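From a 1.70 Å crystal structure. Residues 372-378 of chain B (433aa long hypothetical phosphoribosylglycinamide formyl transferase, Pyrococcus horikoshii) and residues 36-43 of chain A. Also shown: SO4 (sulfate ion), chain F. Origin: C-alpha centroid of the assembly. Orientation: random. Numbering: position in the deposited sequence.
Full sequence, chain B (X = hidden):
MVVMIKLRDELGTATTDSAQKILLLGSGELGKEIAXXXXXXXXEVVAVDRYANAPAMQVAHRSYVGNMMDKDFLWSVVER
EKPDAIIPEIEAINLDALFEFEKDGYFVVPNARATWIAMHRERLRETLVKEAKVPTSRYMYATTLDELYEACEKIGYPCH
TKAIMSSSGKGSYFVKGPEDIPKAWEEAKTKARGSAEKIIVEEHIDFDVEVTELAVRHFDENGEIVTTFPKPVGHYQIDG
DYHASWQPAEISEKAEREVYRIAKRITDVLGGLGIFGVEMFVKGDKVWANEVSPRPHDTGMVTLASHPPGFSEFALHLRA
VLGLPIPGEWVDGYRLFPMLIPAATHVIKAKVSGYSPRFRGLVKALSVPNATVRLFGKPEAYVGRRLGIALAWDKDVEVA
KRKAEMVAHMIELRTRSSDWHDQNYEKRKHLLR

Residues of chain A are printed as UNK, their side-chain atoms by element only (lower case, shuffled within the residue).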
ATOM      1  N   THR B 372       6.733 -11.500  -1.063  1.00 19.57           N
ATOM      2  CA  THR B 372       7.539 -10.295  -1.201  1.00 21.27           C
ATOM      3  C   THR B 372       8.028  -9.938   0.182  1.00 19.80           C
ATOM      4  O   THR B 372       7.807 -10.702   1.116  1.00 17.99           O
ATOM      5  CB  THR B 372       6.781  -9.095  -1.863  1.00 22.66           C
ATOM      6  OG1 THR B 372       7.757  -8.074  -2.180  1.00 20.53           O
ATOM      7  CG2 THR B 372       5.706  -8.520  -0.933  1.00 21.42           C
ATOM      8  N   VAL B 373       8.753  -8.826   0.325  1.00 16.50           N
ATOM      9  CA  VAL B 373       9.179  -8.442   1.659  1.00 14.35           C
ATOM     10  C   VAL B 373       8.841  -6.970   1.893  1.00 16.27           C
ATOM     11  O   VAL B 373       8.627  -6.200   0.938  1.00 18.72           O
ATOM     12  CB  VAL B 373      10.735  -8.592   1.878  1.00 19.68           C
ATOM     13  CG1 VAL B 373      11.174 -10.082   1.683  1.00 19.80           C
ATOM     14  CG2 VAL B 373      11.463  -7.680   0.929  1.00 20.40           C
ATOM     15  N   ARG B 374       8.761  -6.596   3.158  1.00 15.47           N
ATOM     16  CA  ARG B 374       8.575  -5.176   3.533  1.00 15.92           C
ATOM     17  C   ARG B 374       9.708  -4.939   4.517  1.00 16.91           C
ATOM     18  O   ARG B 374       9.898  -5.745   5.465  1.00 17.43           O
ATOM     19  CB  ARG B 374       7.206  -4.896   4.177  1.00 19.60           C
ATOM     20  CG  ARG B 374       6.184  -4.371   3.155  1.00 25.35           C
ATOM     21  CD  ARG B 374       5.445  -5.436   2.418  1.00 34.93           C
ATOM     22  NE  ARG B 374       4.575  -4.845   1.388  1.00 31.62           N
ATOM     23  CZ  ARG B 374       5.014  -4.470   0.174  1.00 37.11           C
ATOM     24  NH1 ARG B 374       6.304  -4.635  -0.148  1.00 34.87           N
ATOM     25  NH2 ARG B 374       4.191  -3.899  -0.705  1.00 29.90           N
ATOM     26  N   LEU B 375      10.482  -3.865   4.285  1.00 13.13           N
ATOM     27  CA  LEU B 375      11.638  -3.551   5.130  1.00 14.37           C
ATOM     28  C   LEU B 375      11.200  -2.225   5.748  1.00 14.78           C
ATOM     29  O   LEU B 375      10.868  -1.274   5.020  1.00 16.24           O
ATOM     30  CB  LEU B 375      12.880  -3.413   4.241  1.00 15.72           C
ATOM     31  CG  LEU B 375      13.215  -4.729   3.479  1.00 16.06           C
ATOM     32  CD1 LEU B 375      14.442  -4.494   2.540  1.00 17.16           C
ATOM     33  CD2 LEU B 375      13.600  -5.839   4.518  1.00 18.61           C
ATOM     34  N   PHE B 376      11.307  -2.150   7.075  1.00 13.08           N
ATOM     35  CA  PHE B 376      10.668  -1.043   7.772  1.00 12.75           C
ATOM     36  C   PHE B 376      11.337   0.281   7.767  1.00 14.87           C
ATOM     37  O   PHE B 376      10.691   1.275   8.100  1.00 16.22           O
ATOM     38  CB  PHE B 376      10.338  -1.443   9.234  1.00 14.35           C
ATOM     39  CG  PHE B 376       9.536  -2.744   9.356  1.00 14.45           C
ATOM     40  CD1 PHE B 376       8.579  -3.099   8.403  1.00 18.89           C
ATOM     41  CD2 PHE B 376       9.719  -3.567  10.486  1.00 16.20           C
ATOM     42  CE1 PHE B 376       7.801  -4.267   8.561  1.00 18.23           C
ATOM     43  CE2 PHE B 376       8.946  -4.715  10.644  1.00 18.16           C
ATOM     44  CZ  PHE B 376       7.998  -5.061   9.693  1.00 17.05           C
ATOM     45  N   GLY B 377      12.610   0.336   7.398  1.00 14.43           N
ATOM     46  CA  GLY B 377      13.233   1.653   7.401  1.00 17.38           C
ATOM     47  C   GLY B 377      13.844   2.078   8.716  1.00 16.58           C
ATOM     48  O   GLY B 377      14.235   3.242   8.856  1.00 15.13           O
ATOM     49  N   LYS B 378      13.960   1.164   9.689  1.00 14.36           N
ATOM     50  CA  LYS B 378      14.509   1.568  10.997  1.00 11.93           C
ATOM     51  C   LYS B 378      15.982   1.900  10.784  1.00 13.13           C
ATOM     52  O   LYS B 378      16.728   1.109  10.274  1.00 15.59           O
ATOM     53  CB  LYS B 378      14.345   0.444  12.027  1.00 13.07           C
ATOM     54  CG  LYS B 378      12.866   0.226  12.328  1.00 14.49           C
ATOM     55  CD  LYS B 378      12.644  -0.953  13.301  1.00 17.13           C
ATOM     56  CE  LYS B 378      11.119  -1.133  13.459  1.00 18.71           C
ATOM     57  NZ  LYS B 378      10.797  -2.178  14.518  1.00 18.50           N
TER
ATOM     58  N   UNK A  36       5.353   5.032  -2.399  1.00 13.24           N
ATOM     59  CA  UNK A  36       4.870   4.163  -1.329  1.00 13.31           C
ATOM     60  C   UNK A  36       5.582   2.790  -1.380  1.00 13.74           C
ATOM     61  O   UNK A  36       5.988   2.261  -0.341  1.00 13.27           O
ATOM     62  c   UNK A  36       3.329   4.003  -1.462  1.00 14.08           C
ATOM     63  c   UNK A  36       2.682   5.339  -1.065  1.00 14.69           C
ATOM     64  c   UNK A  36       2.819   2.816  -0.607  1.00 13.59           C
ATOM     65  c   UNK A  36       1.165   5.394  -1.368  1.00 16.38           C
ATOM     66  N   UNK A  37       5.733   2.209  -2.578  1.00 16.82           N
ATOM     67  CA  UNK A  37       6.439   0.923  -2.628  1.00 18.00           C
ATOM     68  C   UNK A  37       7.884   1.111  -2.212  1.00 16.96           C
ATOM     69  O   UNK A  37       8.443   0.264  -1.503  1.00 16.07           O
ATOM     70  c   UNK A  37       6.395  -2.140  -3.077  1.00 38.40           C
ATOM     71  o   UNK A  37       5.147  -2.102  -2.796  1.00 24.08           O
ATOM     72  c   UNK A  37       6.393   0.311  -4.025  1.00 16.51           C
ATOM     73  o   UNK A  37       7.160  -3.012  -2.620  1.00 26.50           O
ATOM     74  c   UNK A  37       7.037  -1.118  -4.047  1.00 28.74           C
ATOM     75  N   UNK A  38       8.502   2.222  -2.634  1.00 13.92           N
ATOM     76  CA  UNK A  38       9.886   2.477  -2.189  1.00 14.92           C
ATOM     77  C   UNK A  38       9.932   2.565  -0.644  1.00 13.00           C
ATOM     78  O   UNK A  38      10.788   1.934   0.010  1.00 12.87           O
ATOM     79  c   UNK A  38      10.405   3.798  -2.820  1.00 12.97           C
ATOM     80  N   UNK A  39       9.028   3.345  -0.036  1.00 14.84           N
ATOM     81  CA  UNK A  39       9.000   3.435   1.433  1.00 14.15           C
ATOM     82  C   UNK A  39       8.800   2.050   2.051  1.00 15.88           C
ATOM     83  O   UNK A  39       9.372   1.721   3.079  1.00 15.20           O
ATOM     84  n   UNK A  39       9.002   7.819   2.581  1.00 14.33           N
ATOM     85  c   UNK A  39       8.172   5.808   1.531  1.00 14.47           C
ATOM     86  o   UNK A  39       9.595   5.820   3.475  1.00 16.71           O
ATOM     87  c   UNK A  39       7.860   4.361   1.886  1.00 15.16           C
ATOM     88  c   UNK A  39       8.986   6.480   2.610  1.00 16.64           C
ATOM     89  N   UNK A  40       8.016   1.203   1.401  1.00 14.27           N
ATOM     90  CA  UNK A  40       7.792  -0.112   1.971  1.00 16.97           C
ATOM     91  C   UNK A  40       9.020  -1.024   1.903  1.00 17.28           C
ATOM     92  O   UNK A  40       9.070  -2.061   2.569  1.00 16.17           O
ATOM     93  n   UNK A  40       1.602  -1.161  -0.191  1.00 18.42           N
ATOM     94  c   UNK A  40       6.592  -0.772   1.270  1.00 15.42           C
ATOM     95  n   UNK A  40       2.806  -0.700   1.736  1.00 15.21           N
ATOM     96  c   UNK A  40       5.260  -0.290   1.897  1.00 14.69           C
ATOM     97  c   UNK A  40       4.093  -0.684   1.012  1.00 17.99           C
ATOM     98  n   UNK A  40       0.546  -1.046   1.868  1.00 17.03           N
ATOM     99  c   UNK A  40       1.647  -0.939   1.134  1.00 21.34           C
ATOM    100  N   UNK A  41      10.006  -0.629   1.107  1.00 15.25           N
ATOM    101  CA  UNK A  41      11.239  -1.395   0.997  1.00 13.85           C
ATOM    102  C   UNK A  41      12.383  -0.644   1.688  1.00 12.81           C
ATOM    103  O   UNK A  41      13.547  -1.033   1.546  1.00 16.19           O
ATOM    104  c   UNK A  41      10.823  -4.064  -0.584  1.00 19.67           C
ATOM    105  c   UNK A  41      11.604  -1.647  -0.473  1.00 14.03           C
ATOM    106  c   UNK A  41      11.078  -2.686  -2.702  1.00 20.05           C
ATOM    107  c   UNK A  41      10.693  -2.651  -1.204  1.00 17.50           C
ATOM    108  N   UNK A  42      12.055   0.460   2.375  1.00 12.82           N
ATOM    109  CA  UNK A  42      13.118   1.219   3.033  1.00 13.38           C
ATOM    110  C   UNK A  42      14.037   1.943   2.052  1.00 14.44           C
ATOM    111  O   UNK A  42      15.226   2.190   2.379  1.00 15.82           O
ATOM    112  N   UNK A  43      13.512   2.279   0.863  1.00 11.29           N
ATOM    113  CA  UNK A  43      14.309   3.002  -0.148  1.00 13.57           C
ATOM    114  C   UNK A  43      13.991   4.508  -0.006  1.00 13.42           C
ATOM    115  O   UNK A  43      12.839   4.881   0.124  1.00 12.92           O
ATOM    116  c   UNK A  43      13.945   2.506  -1.548  1.00 15.12           C
ATOM    117  c   UNK A  43      14.542   3.395  -2.669  1.00 14.91           C
ATOM    118  c   UNK A  43      14.491   1.102  -1.646  1.00 12.60           C
TER
HETATM  119  S   SO4 F 601      11.242  -0.947  18.219  1.00 39.75           S
HETATM  120  O1  SO4 F 601      12.181  -1.545  19.224  1.00 59.54           O
HETATM  121  O2  SO4 F 601       9.840  -1.340  18.581  1.00 47.80           O
HETATM  122  O3  SO4 F 601      11.381   0.547  18.241  1.00 44.14           O
HETATM  123  O4  SO4 F 601      11.594  -1.460  16.855  1.00 37.08           O
HETATM  124  O   HOH W   1       7.457  -5.900  -3.855  1.00 20.47           O

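Position 36 of chain A carries four side-chain carbons that fork at the first, one arm running two carbons long. A beta-branched, unequal fork of this kind is isoleucine. Ile A36 makes no contact with the chain B stretch; its O accepts a hydrogen bond from the N of position 40 at 2.9 Å.

Position 37 has three carbons in line, the third bearing two oxygens. Both oxygens lie within reach of the Arg B374 guanidinium, as expected of a carboxylate, and the chain length makes it glutamate. In Glu A37, OE1 receives a hydrogen bond from Arg B374 NH2 at 2.9 Å and OE2 one from Arg B374 NH1 at 3.1 Å, with N-H...O angles of 147° and 157°. The CA-to-CB bond points sideways; chi1 in t and chi2 in p bring the carboxylate to the arginine. A water donates to Glu A37 OE2 at 3.2 Å and accepts from Thr B372 OG1 at 2.8 Å, adding a mediated link.

Position 38 shows a single carbon, out of reach of residues 372-378: alanine.

Position 39 again has three carbons, but the third carries one oxygen and one nitrogen, the amide of glutamine. The Gln A39 side chain does not reach the chain B stretch, and its amide nitrogen is satisfied elsewhere in the structure.

Position 40 has three carbons, a nitrogen, then a carbon with two more nitrogens; its third carbon lies over one face of the Arg B374 guanidinium. The terminal group is a guanidinium, so this is arginine. Arg A40 CD is 3.6 Å from Arg B374 NH2. The two like charges are also close, Arg A40 NH1 to Arg B374 NH2 measuring 3.8 Å, while Glu A37 supplies a negative charge at the edge of the Arg B374 group.

Position 41 has four carbons forked at the second. CA-to-CB points away from the chain B stretch, yet one terminal carbon reaches Val B373 O. The fork is that of leucine: Leu A41 CD2 is 3.4 Å from Val B373 O and 4.0 Å from Val B373 CG2.

Position 42 has no side-chain atoms, and its CA lies 4.4 Å from Gly B377 CA; it is glycine. The phi of Gly A42, 70°, favours that residue, and an ideal CB would point toward the stretch, 3.6 Å from Leu B375 O.

Position 43 has three carbons, one carrying the other two: valine. Val A43 does not touch the chain B stretch, but its N bonds to Ala A38 O at 2.9 Å.

The contact sets a helix against a strand, their axes 79° apart and 8.0 Å at closest approach. Leu B375 N donates to Arg A40 O at 2.9 Å and 152°, and Arg B374 CA offers a CA-H...O contact to that same oxygen at 3.3 Å. This backbone anchor works beside the two-pronged salt bridge, while Arg B374 NH1 also donates to Val B373 O at 3.0 Å, tying its guanidinium to its own strand. Together the stretches bury 363 Å².

Chain A 36-43: IEAQRLGV
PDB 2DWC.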